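Local structure of extracellular solute-binding protein family 5 (4ONY) at residues D178-M183 with P495-W500; E208-I211 with V217-S220; D444-A449 with V463-V468; F171-K176 with M183-S188. The protein probably binds peptides or related solutes in the periplasm and delivers them to an ABC transporter for import. All blocks are in the same frame, centred on the assembly; numbering follows the deposited sequence.

Contact 1 (D178-M183 with P495-W500); sequences DREFPM and PGNEQW
This is a small polar surface contact in which the turn leading into helix 181-187, through Asp178 and Glu180, meets the turn at 496-499, more than 300 residues away in sequence. One bond carries it: Asn497 ND2 donates to Asp178 OD2 over 3.1 Å. The donor reaches OD2 on its syn side, 23° out of the carboxylate plane, and the amide and carboxylate planes are turned 40° against each other. Asp178 holds CG between its backbone N and carbonyl carbon (chi1 61°); OD2 goes to Asn497 while OD1 takes a weak capping bond from Phe181 N. Glu180 passes Asn497 in the opposite direction, its carboxylate nearly perpendicular to the amide, and OE1 lies 3.8 Å from ND2. On the far side a type I turn from Gly496 to Gln499 presents Asn497, and Glu498 OE2 ties the turn back by accepting from Gly496 N at 2.9 Å. Glu180 OE2 and Glu498 OE1, 5.8 Å apart, probably add mild repulsion. The arrangement is consistent with a bridge between the two lobes of a family 5 binding protein. Around it, Asn497 leans on Leu532 of helix 522-533, Glu180 on the loop residue Met21, and Arg179 NH1 is hydrogen-bonded to Pro110 O.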
loop_
_atom_site.group_PDB
_atom_site.type_symbol
_atom_site.label_atom_id
_atom_site.label_comp_id
_atom_site.label_asym_id
_atom_site.label_seq_id
_atom_site.Cartn_x
_atom_site.Cartn_y
_atom_site.Cartn_z
ATOM N N ASP A 178 -16.499 14.154 -1.081
ATOM C CA ASP A 178 -15.634 14.654 -0.024
ATOM C C ASP A 178 -14.383 15.277 -0.670
ATOM O O ASP A 178 -14.245 15.302 -1.885
ATOM C CB ASP A 178 -15.302 13.551 0.968
ATOM C CG ASP A 178 -14.576 12.396 0.330
ATOM O OD1 ASP A 178 -13.836 12.557 -0.688
ATOM O OD2 ASP A 178 -14.754 11.297 0.850
ATOM N N ARG A 179 -13.496 15.790 0.146
ATOM C CA ARG A 179 -12.373 16.530 -0.350
ATOM C C ARG A 179 -11.381 15.671 -1.111
ATOM O O ARG A 179 -10.725 16.181 -2.012
ATOM C CB ARG A 179 -11.706 17.310 0.780
ATOM C CG ARG A 179 -12.560 18.515 1.202
ATOM C CD ARG A 179 -11.863 19.343 2.266
ATOM N NE ARG A 179 -10.650 19.918 1.728
ATOM C CZ ARG A 179 -10.576 20.965 0.903
ATOM N NH1 ARG A 179 -11.655 21.681 0.541
ATOM N NH2 ARG A 179 -9.388 21.339 0.478
ATOM N N GLU A 180 -11.302 14.370 -0.798
ATOM C CA GLU A 180 -10.475 13.452 -1.591
ATOM C C GLU A 180 -11.060 13.128 -2.980
ATOM O O GLU A 180 -10.312 12.857 -3.897
ATOM C CB GLU A 180 -10.279 12.129 -0.839
ATOM C CG GLU A 180 -9.285 11.167 -1.487
ATOM C CD GLU A 180 -9.596 9.691 -1.219
ATOM O OE1 GLU A 180 -10.767 9.316 -1.047
ATOM O OE2 GLU A 180 -8.653 8.896 -1.247
ATOM N N PHE A 181 -12.381 13.201 -3.156
ATOM C CA PHE A 181 -13.000 12.709 -4.388
ATOM C C PHE A 181 -12.457 13.292 -5.700
ATOM O O PHE A 181 -12.229 12.555 -6.667
ATOM C CB PHE A 181 -14.532 12.854 -4.374
ATOM C CG PHE A 181 -15.202 12.036 -5.451
ATOM C CD1 PHE A 181 -15.092 10.671 -5.435
ATOM C CD2 PHE A 181 -15.827 12.641 -6.514
ATOM C CE1 PHE A 181 -15.681 9.898 -6.414
ATOM C CE2 PHE A 181 -16.413 11.884 -7.522
ATOM C CZ PHE A 181 -16.343 10.500 -7.460
ATOM N N PRO A 182 -12.218 14.605 -5.763
ATOM C CA PRO A 182 -11.652 15.099 -7.007
ATOM C C PRO A 182 -10.307 14.505 -7.330
ATOM O O PRO A 182 -9.994 14.368 -8.503
ATOM C CB PRO A 182 -11.520 16.609 -6.777
ATOM C CG PRO A 182 -12.497 16.909 -5.699
ATOM C CD PRO A 182 -12.541 15.688 -4.835
ATOM N N MET A 183 -9.516 14.151 -6.312
ATOM C CA MET A 183 -8.279 13.420 -6.545
ATOM C C MET A 183 -8.510 12.109 -7.315
ATOM O O MET A 183 -7.643 11.671 -8.076
ATOM C CB MET A 183 -7.530 13.080 -5.243
ATOM C CG MET A 183 -7.320 14.244 -4.270
ATOM S SD MET A 183 -6.348 15.598 -4.932
ATOM C CE MET A 183 -4.756 14.803 -5.108
ATOM N N PRO A 495 -3.654 8.041 4.573
ATOM C CA PRO A 495 -4.774 7.374 5.174
ATOM C C PRO A 495 -6.027 8.247 5.024
ATOM O O PRO A 495 -5.972 9.487 5.142
ATOM C CB PRO A 495 -4.335 7.190 6.610
ATOM C CG PRO A 495 -3.353 8.271 6.859
ATOM C CD PRO A 495 -2.629 8.390 5.546
ATOM N N GLY A 496 -7.136 7.586 4.724
ATOM C CA GLY A 496 -8.413 8.251 4.467
ATOM C C GLY A 496 -9.600 7.410 4.929
ATOM O O GLY A 496 -9.590 6.847 6.037
ATOM N N ASN A 497 -10.642 7.350 4.084
ATOM C CA ASN A 497 -11.914 6.727 4.434
ATOM C C ASN A 497 -11.812 5.258 4.828
ATOM O O ASN A 497 -12.589 4.806 5.671
ATOM C CB ASN A 497 -12.895 6.868 3.264
ATOM C CG ASN A 497 -13.221 8.332 2.975
ATOM O OD1 ASN A 497 -13.283 9.155 3.889
ATOM N ND2 ASN A 497 -13.338 8.684 1.694
ATOM N N GLU A 498 -10.838 4.531 4.258
ATOM C CA GLU A 498 -10.619 3.126 4.621
ATOM C C GLU A 498 -10.331 2.934 6.141
ATOM O O GLU A 498 -10.544 1.858 6.698
ATOM C CB GLU A 498 -9.557 2.482 3.715
ATOM C CG GLU A 498 -8.096 2.807 4.073
ATOM C CD GLU A 498 -7.727 4.272 3.879
ATOM O OE1 GLU A 498 -8.378 4.960 3.043
ATOM O OE2 GLU A 498 -6.778 4.746 4.545
ATOM N N GLN A 499 -9.897 3.982 6.837
ATOM C CA GLN A 499 -9.632 3.836 8.240
ATOM C C GLN A 499 -10.891 3.467 9.051
ATOM O O GLN A 499 -10.781 2.752 10.044
ATOM C CB GLN A 499 -8.961 5.081 8.829
ATOM C CG GLN A 499 -7.634 5.501 8.208
ATOM C CD GLN A 499 -6.543 4.433 8.270
ATOM O OE1 GLN A 499 -6.011 4.040 7.232
ATOM N NE2 GLN A 499 -6.239 3.957 9.423
ATOM N N TRP A 500 -12.082 3.910 8.615
ATOM C CA TRP A 500 -13.308 3.545 9.286
ATOM C C TRP A 500 -13.543 2.038 9.360
ATOM O O TRP A 500 -14.055 1.566 10.348
ATOM C CB TRP A 500 -14.539 4.192 8.619
ATOM C CG TRP A 500 -14.642 5.681 8.790
ATOM C CD1 TRP A 500 -14.659 6.618 7.791
ATOM C CD2 TRP A 500 -14.751 6.403 10.016
ATOM N NE1 TRP A 500 -14.725 7.872 8.338
ATOM C CE2 TRP A 500 -14.835 7.761 9.698
ATOM C CE3 TRP A 500 -14.809 6.021 11.369
ATOM C CZ2 TRP A 500 -14.980 8.764 10.685
ATOM C CZ3 TRP A 500 -14.929 7.014 12.354
ATOM C CH2 TRP A 500 -15.021 8.376 11.995
#

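Contact 2 (E208-I211 with V217-S220); sequences EPPI and VVAS
Val218 turns its side chain so that CG1 lies opposite the backbone N (chi1 174°) while CG2 falls beside that N, and the two branches thereby meet the two prolines of 208-211 separately. CG2 reaches the ring of Pro210, 3.9 Å from its CD, with the side chains crossing at about a right angle. Pro209 comes in closer to the stem of the valine: its CB is 4.0 Å from Val218 CB, with CG1 only slightly farther off. The same Pro209 CB also lies 3.7 Å from Val218 O. The two backbones come closest at this pair, with 5.6 Å between the CA atoms of Pro209 and Val218.

Strand 216-222 is the outermost strand of its sheet within the chain. Val217 and Ala219 pair with strand 226-231, whereas the N and O of Val218 face the proline segment. No direct hydrogen bond joins the two segments; a water molecule does so instead. It donates to Pro210 O at 2.7 Å and accepts from Val218 N at 2.9 Å. Just beyond, Ala219 and Ser220 both face Val228 in a classic beta bulge. Pro210 also touches Leu58 and Tyr84, and Val218 packs on Ile227 and Tyr229 of the neighbouring strand.

Pro209 and Pro210 lack an N-H, which fits the absence of a direct strand pairing here: between the two segments the contact is apolar packing on Val218 and one water bridge.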
loop_
_atom_site.group_PDB
_atom_site.type_symbol
_atom_site.label_atom_id
_atom_site.label_comp_id
_atom_site.label_asym_id
_atom_site.label_seq_id
_atom_site.Cartn_x
_atom_site.Cartn_y
_atom_site.Cartn_z
ATOM N N GLU A 208 -7.891 -9.282 -27.451
ATOM C CA GLU A 208 -7.597 -8.329 -28.547
ATOM C C GLU A 208 -6.803 -7.158 -27.977
ATOM O O GLU A 208 -7.205 -6.567 -26.968
ATOM C CB GLU A 208 -8.857 -7.790 -29.256
ATOM N N PRO A 209 -5.683 -6.810 -28.622
ATOM C CA PRO A 209 -4.884 -5.724 -28.049
ATOM C C PRO A 209 -5.697 -4.430 -27.938
ATOM O O PRO A 209 -6.230 -3.975 -28.926
ATOM C CB PRO A 209 -3.729 -5.556 -29.048
ATOM C CG PRO A 209 -3.683 -6.854 -29.820
ATOM C CD PRO A 209 -5.113 -7.329 -29.878
ATOM N N PRO A 210 -5.827 -3.871 -26.722
ATOM C CA PRO A 210 -6.717 -2.717 -26.596
ATOM C C PRO A 210 -5.995 -1.410 -26.961
ATOM O O PRO A 210 -4.768 -1.316 -26.859
ATOM C CB PRO A 210 -7.081 -2.744 -25.099
ATOM C CG PRO A 210 -5.828 -3.251 -24.437
ATOM C CD PRO A 210 -5.205 -4.229 -25.427
ATOM N N ILE A 211 -6.756 -0.403 -27.351
ATOM C CA ILE A 211 -6.171 0.889 -27.716
ATOM C C ILE A 211 -6.201 1.804 -26.500
ATOM O O ILE A 211 -7.272 1.971 -25.900
ATOM C CB ILE A 211 -7.007 1.537 -28.812
ATOM C CG1 ILE A 211 -6.921 0.725 -30.112
ATOM C CG2 ILE A 211 -6.586 2.973 -29.039
ATOM C CD1 ILE A 211 -5.524 0.577 -30.690
ATOM N N VAL A 217 2.231 0.016 -26.578
ATOM C CA VAL A 217 1.142 -0.742 -27.152
ATOM C C VAL A 217 1.359 -2.227 -26.853
ATOM O O VAL A 217 2.484 -2.684 -26.620
ATOM C CB VAL A 217 1.003 -0.524 -28.663
ATOM C CG1 VAL A 217 0.852 0.965 -28.981
ATOM C CG2 VAL A 217 2.190 -1.084 -29.429
ATOM N N VAL A 218 0.276 -2.976 -26.844
ATOM C CA VAL A 218 0.336 -4.400 -26.636
ATOM C C VAL A 218 0.706 -5.042 -27.962
ATOM O O VAL A 218 -0.087 -5.073 -28.868
ATOM C CB VAL A 218 -1.023 -4.914 -26.109
ATOM C CG1 VAL A 218 -1.027 -6.423 -26.031
ATOM C CG2 VAL A 218 -1.334 -4.281 -24.754
ATOM N N ALA A 219 1.937 -5.551 -28.064
ATOM C CA ALA A 219 2.471 -6.118 -29.294
ATOM C C ALA A 219 2.174 -7.611 -29.428
ATOM O O ALA A 219 2.001 -8.102 -30.526
ATOM C CB ALA A 219 3.964 -5.908 -29.331
ATOM N N SER A 220 2.141 -8.344 -28.328
ATOM C CA SER A 220 1.759 -9.758 -28.391
ATOM C C SER A 220 1.327 -10.267 -27.045
ATOM O O SER A 220 1.742 -9.774 -25.974
ATOM C CB SER A 220 2.872 -10.674 -28.914
ATOM O OG SER A 220 3.921 -10.724 -28.006
HETATM O O HOH W 1 -2.166 -1.530 -27.530
#

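Contact 3 (D444-A449 with V463-V468); sequences DEEKIA and VEIHTV
Glu446 is the first residue of helix segment 444-449 to touch strand segment 463-468, and it does so with the aliphatic part of its side chain. Its chi1 of -99° departs from a staggered value, and the chain runs on extended past CG. CG comes to 3.4 Å from Thr467 OG1, the two side chains crossing at about a right angle, and to 4.1 Å from Ile465 CG2. The carboxylate makes no closer approach, with OE2 3.7 Å from Thr467 OG1. The hydrogen bond of that hydroxyl goes to Thr440 OG1, on the adjacent strand, and no hydrogen bond to Glu446 is found.

Ile448 rests on Leu486 of strand 484-489, which places the helix over the sheet. Ala449 completes the contact. Its small side chain points to the strand and lets the backbone come near: Ile465 CD1 lies 3.8 Å from Ala449 CB and 3.6 Å from Ala449 C. Ile465 thus divides its branches along the helix. CG1, set beside its backbone N (chi1 -64°), carries CD1 to Ala449, while CG2 turns to Glu446. Leu450 and Gln453 of the same helix touch the isoleucine too.

Helix and strand segments run antiparallel, at 177°, with their axes 9.5 Å apart. Strand 462-467 lies parallel to 435-440 as the outermost strand of a mixed sheet, and helix 443-458 links the two across one face: the arrangement is a beta-alpha-beta crossover.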
loop_
_atom_site.group_PDB
_atom_site.type_symbol
_atom_site.label_atom_id
_atom_site.label_comp_id
_atom_site.label_asym_id
_atom_site.label_seq_id
_atom_site.Cartn_x
_atom_site.Cartn_y
_atom_site.Cartn_z
ATOM N N ASP A 444 4.872 -20.458 7.625
ATOM C CA ASP A 444 5.530 -19.248 8.121
ATOM C C ASP A 444 4.824 -18.645 9.361
ATOM O O ASP A 444 5.488 -18.218 10.311
ATOM C CB ASP A 444 5.630 -18.166 7.050
ATOM C CG ASP A 444 6.769 -18.398 6.062
ATOM O OD1 ASP A 444 7.572 -19.344 6.193
ATOM O OD2 ASP A 444 6.857 -17.586 5.137
ATOM N N GLU A 445 3.496 -18.623 9.359
ATOM C CA GLU A 445 2.764 -18.130 10.525
ATOM C C GLU A 445 2.948 -19.056 11.745
ATOM O O GLU A 445 3.176 -18.614 12.884
ATOM C CB GLU A 445 1.291 -17.924 10.183
ATOM C CG GLU A 445 1.049 -16.790 9.210
ATOM C CD GLU A 445 -0.373 -16.312 9.181
ATOM O OE1 GLU A 445 -0.617 -15.312 8.495
ATOM O OE2 GLU A 445 -1.259 -16.895 9.830
ATOM N N GLU A 446 2.910 -20.346 11.517
ATOM C CA GLU A 446 3.186 -21.279 12.571
ATOM C C GLU A 446 4.522 -21.099 13.224
ATOM O O GLU A 446 4.618 -21.195 14.459
ATOM C CB GLU A 446 3.211 -22.707 12.051
ATOM C CG GLU A 446 1.951 -23.438 12.294
ATOM C CD GLU A 446 2.176 -24.897 12.011
ATOM O OE1 GLU A 446 2.428 -25.654 13.006
ATOM O OE2 GLU A 446 2.163 -25.224 10.797
ATOM N N LYS A 447 5.541 -20.870 12.406
ATOM C CA LYS A 447 6.874 -20.736 12.936
ATOM C C LYS A 447 6.973 -19.560 13.910
ATOM O O LYS A 447 7.542 -19.700 14.990
ATOM C CB LYS A 447 7.870 -20.562 11.816
ATOM C CG LYS A 447 9.304 -20.518 12.311
ATOM C CD LYS A 447 10.244 -20.004 11.219
ATOM C CE LYS A 447 10.381 -20.975 10.060
ATOM N NZ LYS A 447 11.117 -20.322 8.935
ATOM N N ILE A 448 6.404 -18.417 13.547
ATOM C CA ILE A 448 6.458 -17.248 14.440
ATOM C C ILE A 448 5.521 -17.395 15.650
ATOM O O ILE A 448 5.839 -16.976 16.755
ATOM C CB ILE A 448 6.252 -15.925 13.671
ATOM C CG1 ILE A 448 6.715 -14.747 14.497
ATOM C CG2 ILE A 448 4.830 -15.662 13.266
ATOM C CD1 ILE A 448 8.203 -14.786 14.773
ATOM N N ALA A 449 4.401 -18.061 15.460
ATOM C CA ALA A 449 3.480 -18.320 16.562
ATOM C C ALA A 449 4.125 -19.266 17.599
ATOM O O ALA A 449 3.961 -19.080 18.807
ATOM C CB ALA A 449 2.201 -18.910 16.046
ATOM N N VAL A 463 -0.948 -21.796 25.164
ATOM C CA VAL A 463 -1.362 -21.316 23.871
ATOM C C VAL A 463 -1.479 -22.429 22.884
ATOM O O VAL A 463 -0.560 -23.187 22.752
ATOM C CB VAL A 463 -0.303 -20.329 23.342
ATOM C CG1 VAL A 463 -0.669 -19.824 21.963
ATOM C CG2 VAL A 463 -0.150 -19.175 24.300
ATOM N N GLU A 464 -2.614 -22.545 22.200
ATOM C CA GLU A 464 -2.819 -23.561 21.167
ATOM C C GLU A 464 -2.606 -22.939 19.789
ATOM O O GLU A 464 -3.110 -21.854 19.522
ATOM C CB GLU A 464 -4.243 -24.116 21.277
ATOM C CG GLU A 464 -4.576 -24.701 22.664
ATOM C CD GLU A 464 -6.060 -24.802 22.921
ATOM O OE1 GLU A 464 -6.931 -24.342 22.129
ATOM O OE2 GLU A 464 -6.381 -25.334 23.983
ATOM N N ILE A 465 -1.809 -23.561 18.948
ATOM C CA ILE A 465 -1.633 -23.063 17.598
ATOM C C ILE A 465 -2.436 -23.946 16.683
ATOM O O ILE A 465 -2.212 -25.142 16.626
ATOM C CB ILE A 465 -0.154 -23.013 17.200
ATOM C CG1 ILE A 465 0.567 -22.000 18.112
ATOM C CG2 ILE A 465 -0.012 -22.561 15.755
ATOM C CD1 ILE A 465 2.057 -22.119 18.097
ATOM N N HIS A 466 -3.378 -23.374 15.956
ATOM C CA HIS A 466 -4.265 -24.167 15.139
ATOM C C HIS A 466 -4.202 -23.665 13.692
ATOM O O HIS A 466 -4.631 -22.534 13.417
ATOM C CB HIS A 466 -5.661 -23.977 15.722
ATOM C CG HIS A 466 -6.698 -24.832 15.070
ATOM N ND1 HIS A 466 -7.802 -24.307 14.425
ATOM C CD2 HIS A 466 -6.769 -26.168 14.905
ATOM C CE1 HIS A 466 -8.506 -25.286 13.891
ATOM N NE2 HIS A 466 -7.910 -26.424 14.184
ATOM N N THR A 467 -3.629 -24.446 12.788
ATOM C CA THR A 467 -3.568 -24.056 11.380
ATOM C C THR A 467 -4.835 -24.470 10.644
ATOM O O THR A 467 -5.290 -25.598 10.774
ATOM C CB THR A 467 -2.340 -24.602 10.630
ATOM O OG1 THR A 467 -1.211 -23.838 11.016
ATOM C CG2 THR A 467 -2.463 -24.369 9.075
ATOM N N VAL A 468 -5.403 -23.529 9.898
ATOM C CA VAL A 468 -6.671 -23.700 9.195
ATOM C C VAL A 468 -6.389 -23.321 7.724
ATOM O O VAL A 468 -5.646 -22.382 7.444
ATOM C CB VAL A 468 -7.749 -22.809 9.862
ATOM C CG1 VAL A 468 -9.108 -22.904 9.181
ATOM C CG2 VAL A 468 -7.932 -23.192 11.322
#

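Contact 4 (F171-K176 with M183-S188); sequences FTFNEK and MLIAGS
Phe171 and Ile185 mark the closest approach of the two backbones, with CA atoms 8.7 Å apart, where strand 168-173 is covered by helix 181-187 in a helix-on-sheet packing. The strand belongs to an antiparallel sheet, pairing with 114-119 and 158-165. It ends in an Asx turn, in which Asn174 OD1 accepts from Lys176 N at 2.8 Å; the chain then doubles back into the helix, so that neighbours in sequence pack on each other.

Ile185 is the one helix residue of 183-188 to reach the strand, and all three touching residues are buried. Its CG2 branch, placed opposite the backbone N by a chi1 of -63°, stands over the face of the Phe171 ring. The methyl sits 3.7 Å from the ring centroid and 8° off the normal, a nearly central CH-pi contact. Accordingly it is almost equally far from all six ring carbons, CZ being 3.8 Å away. On the strand, Phe171 and Phe173 both point toward the helix.

Tyr140 of helix 133-146 meets the Phe171 ring edge-to-face and also touches Ile185, while Phe117 of the neighbouring strand packs on the isoleucine. Phe173 lies against Phe181, four residues before Ile185, with their ring planes nearly perpendicular. Toward Ile185 the Phe173 ring is oblique: CG1, the other branch of the isoleucine, lies 4.1 Å from Phe173 CE1 and equally far from CZ.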
loop_
_atom_site.group_PDB
_atom_site.type_symbol
_atom_site.label_atom_id
_atom_site.label_comp_id
_atom_site.label_asym_id
_atom_site.label_seq_id
_atom_site.Cartn_x
_atom_site.Cartn_y
_atom_site.Cartn_z
ATOM N N PHE A 171 -16.562 18.629 -13.809
ATOM C CA PHE A 171 -17.319 17.714 -12.934
ATOM C C PHE A 171 -17.842 18.534 -11.770
ATOM O O PHE A 171 -17.050 19.152 -11.055
ATOM C CB PHE A 171 -16.378 16.635 -12.358
ATOM C CG PHE A 171 -15.790 15.722 -13.393
ATOM C CD1 PHE A 171 -14.736 16.125 -14.186
ATOM C CD2 PHE A 171 -16.286 14.448 -13.568
ATOM C CE1 PHE A 171 -14.192 15.272 -15.142
ATOM C CE2 PHE A 171 -15.760 13.602 -14.521
ATOM C CZ PHE A 171 -14.719 14.016 -15.319
ATOM N N THR A 172 -19.149 18.578 -11.589
ATOM C CA THR A 172 -19.746 19.206 -10.402
ATOM C C THR A 172 -20.247 18.129 -9.462
ATOM O O THR A 172 -20.988 17.241 -9.887
ATOM C CB THR A 172 -20.912 20.119 -10.804
ATOM O OG1 THR A 172 -20.464 21.028 -11.792
ATOM C CG2 THR A 172 -21.476 20.902 -9.587
ATOM N N PHE A 173 -19.838 18.197 -8.200
ATOM C CA PHE A 173 -20.101 17.144 -7.248
ATOM C C PHE A 173 -21.333 17.401 -6.407
ATOM O O PHE A 173 -21.762 18.529 -6.269
ATOM C CB PHE A 173 -18.873 16.929 -6.344
ATOM C CG PHE A 173 -17.618 16.668 -7.128
ATOM C CD1 PHE A 173 -17.560 15.578 -7.991
ATOM C CD2 PHE A 173 -16.569 17.530 -7.082
ATOM C CE1 PHE A 173 -16.444 15.344 -8.760
ATOM C CE2 PHE A 173 -15.436 17.283 -7.832
ATOM C CZ PHE A 173 -15.370 16.184 -8.671
ATOM N N ASN A 174 -21.883 16.324 -5.863
ATOM C CA ASN A 174 -23.047 16.396 -4.992
ATOM C C ASN A 174 -22.619 16.196 -3.563
ATOM O O ASN A 174 -21.434 16.044 -3.260
ATOM C CB ASN A 174 -24.126 15.398 -5.414
ATOM C CG ASN A 174 -23.703 13.942 -5.255
ATOM O OD1 ASN A 174 -22.994 13.568 -4.321
ATOM N ND2 ASN A 174 -24.175 13.105 -6.153
ATOM N N GLU A 175 -23.587 16.207 -2.676
ATOM C CA GLU A 175 -23.309 16.197 -1.245
ATOM C C GLU A 175 -22.674 14.888 -0.735
ATOM O O GLU A 175 -22.139 14.852 0.369
ATOM C CB GLU A 175 -24.589 16.562 -0.461
ATOM C CG GLU A 175 -25.667 15.482 -0.427
ATOM C CD GLU A 175 -26.299 15.157 -1.797
ATOM O OE1 GLU A 175 -26.445 16.081 -2.660
ATOM O OE2 GLU A 175 -26.673 13.965 -1.999
ATOM N N LYS A 176 -22.732 13.812 -1.505
ATOM C CA LYS A 176 -22.021 12.613 -1.108
ATOM C C LYS A 176 -20.486 12.712 -1.317
ATOM O O LYS A 176 -19.775 11.834 -0.908
ATOM C CB LYS A 176 -22.535 11.407 -1.859
ATOM C CG LYS A 176 -23.975 11.063 -1.548
ATOM C CD LYS A 176 -24.398 9.986 -2.533
ATOM C CE LYS A 176 -25.401 8.996 -1.965
ATOM N NZ LYS A 176 -25.756 7.998 -3.027
ATOM N N MET A 183 -9.516 14.151 -6.312
ATOM C CA MET A 183 -8.279 13.420 -6.545
ATOM C C MET A 183 -8.510 12.109 -7.315
ATOM O O MET A 183 -7.643 11.671 -8.076
ATOM C CB MET A 183 -7.530 13.080 -5.243
ATOM C CG MET A 183 -7.320 14.244 -4.270
ATOM S SD MET A 183 -6.348 15.598 -4.932
ATOM C CE MET A 183 -4.756 14.803 -5.108
ATOM N N LEU A 184 -9.648 11.456 -7.079
ATOM C CA LEU A 184 -9.919 10.138 -7.652
ATOM C C LEU A 184 -10.362 10.290 -9.111
ATOM O O LEU A 184 -10.037 9.465 -9.959
ATOM C CB LEU A 184 -10.989 9.420 -6.835
ATOM C CG LEU A 184 -10.693 9.227 -5.348
ATOM C CD1 LEU A 184 -11.784 8.438 -4.636
ATOM C CD2 LEU A 184 -9.370 8.471 -5.201
ATOM N N ILE A 185 -11.079 11.385 -9.404
ATOM C CA ILE A 185 -11.445 11.720 -10.773
ATOM C C ILE A 185 -10.155 11.982 -11.589
ATOM O O ILE A 185 -9.969 11.458 -12.713
ATOM C CB ILE A 185 -12.389 12.954 -10.824
ATOM C CG1 ILE A 185 -13.712 12.683 -10.123
ATOM C CG2 ILE A 185 -12.641 13.378 -12.260
ATOM C CD1 ILE A 185 -14.586 11.615 -10.757
ATOM N N ALA A 186 -9.253 12.755 -10.987
ATOM C CA ALA A 186 -8.015 13.189 -11.660
ATOM C C ALA A 186 -7.001 12.067 -11.851
ATOM O O ALA A 186 -6.394 11.939 -12.935
ATOM C CB ALA A 186 -7.384 14.365 -10.905
ATOM N N GLY A 187 -6.863 11.214 -10.841
ATOM C CA GLY A 187 -5.820 10.172 -10.831
ATOM C C GLY A 187 -6.239 8.723 -10.677
ATOM O O GLY A 187 -5.376 7.859 -10.705
ATOM N N SER A 188 -7.523 8.431 -10.486
ATOM C CA SER A 188 -7.947 7.037 -10.319
ATOM C C SER A 188 -9.084 6.658 -11.248
ATOM O O SER A 188 -9.932 5.831 -10.906
ATOM C CB SER A 188 -8.357 6.725 -8.858
ATOM O OG SER A 188 -7.330 7.155 -7.970
#

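Overall arrangement
Contact 4 is the buried core packing of the set and contact 1 the surface one, yet both use helix 181-187, and their ranges overlap at Met183. Their centres are 11 Å apart, and they touch where Pro182 packs on Phe173. The turn leading into that helix makes the polar bridge to a distant part of the chain, while the helix body sits on a sheet through apolar groups. Contacts 2 and 3 are partly buried and lie at outermost strands of two other sheets: contact 2 adds a water bridge to its packing, contact 3 is packing without a hydrogen bond between its segments. Contacts 3 and 4, centres 44 Å apart, lie on opposite sides of the chain's centre.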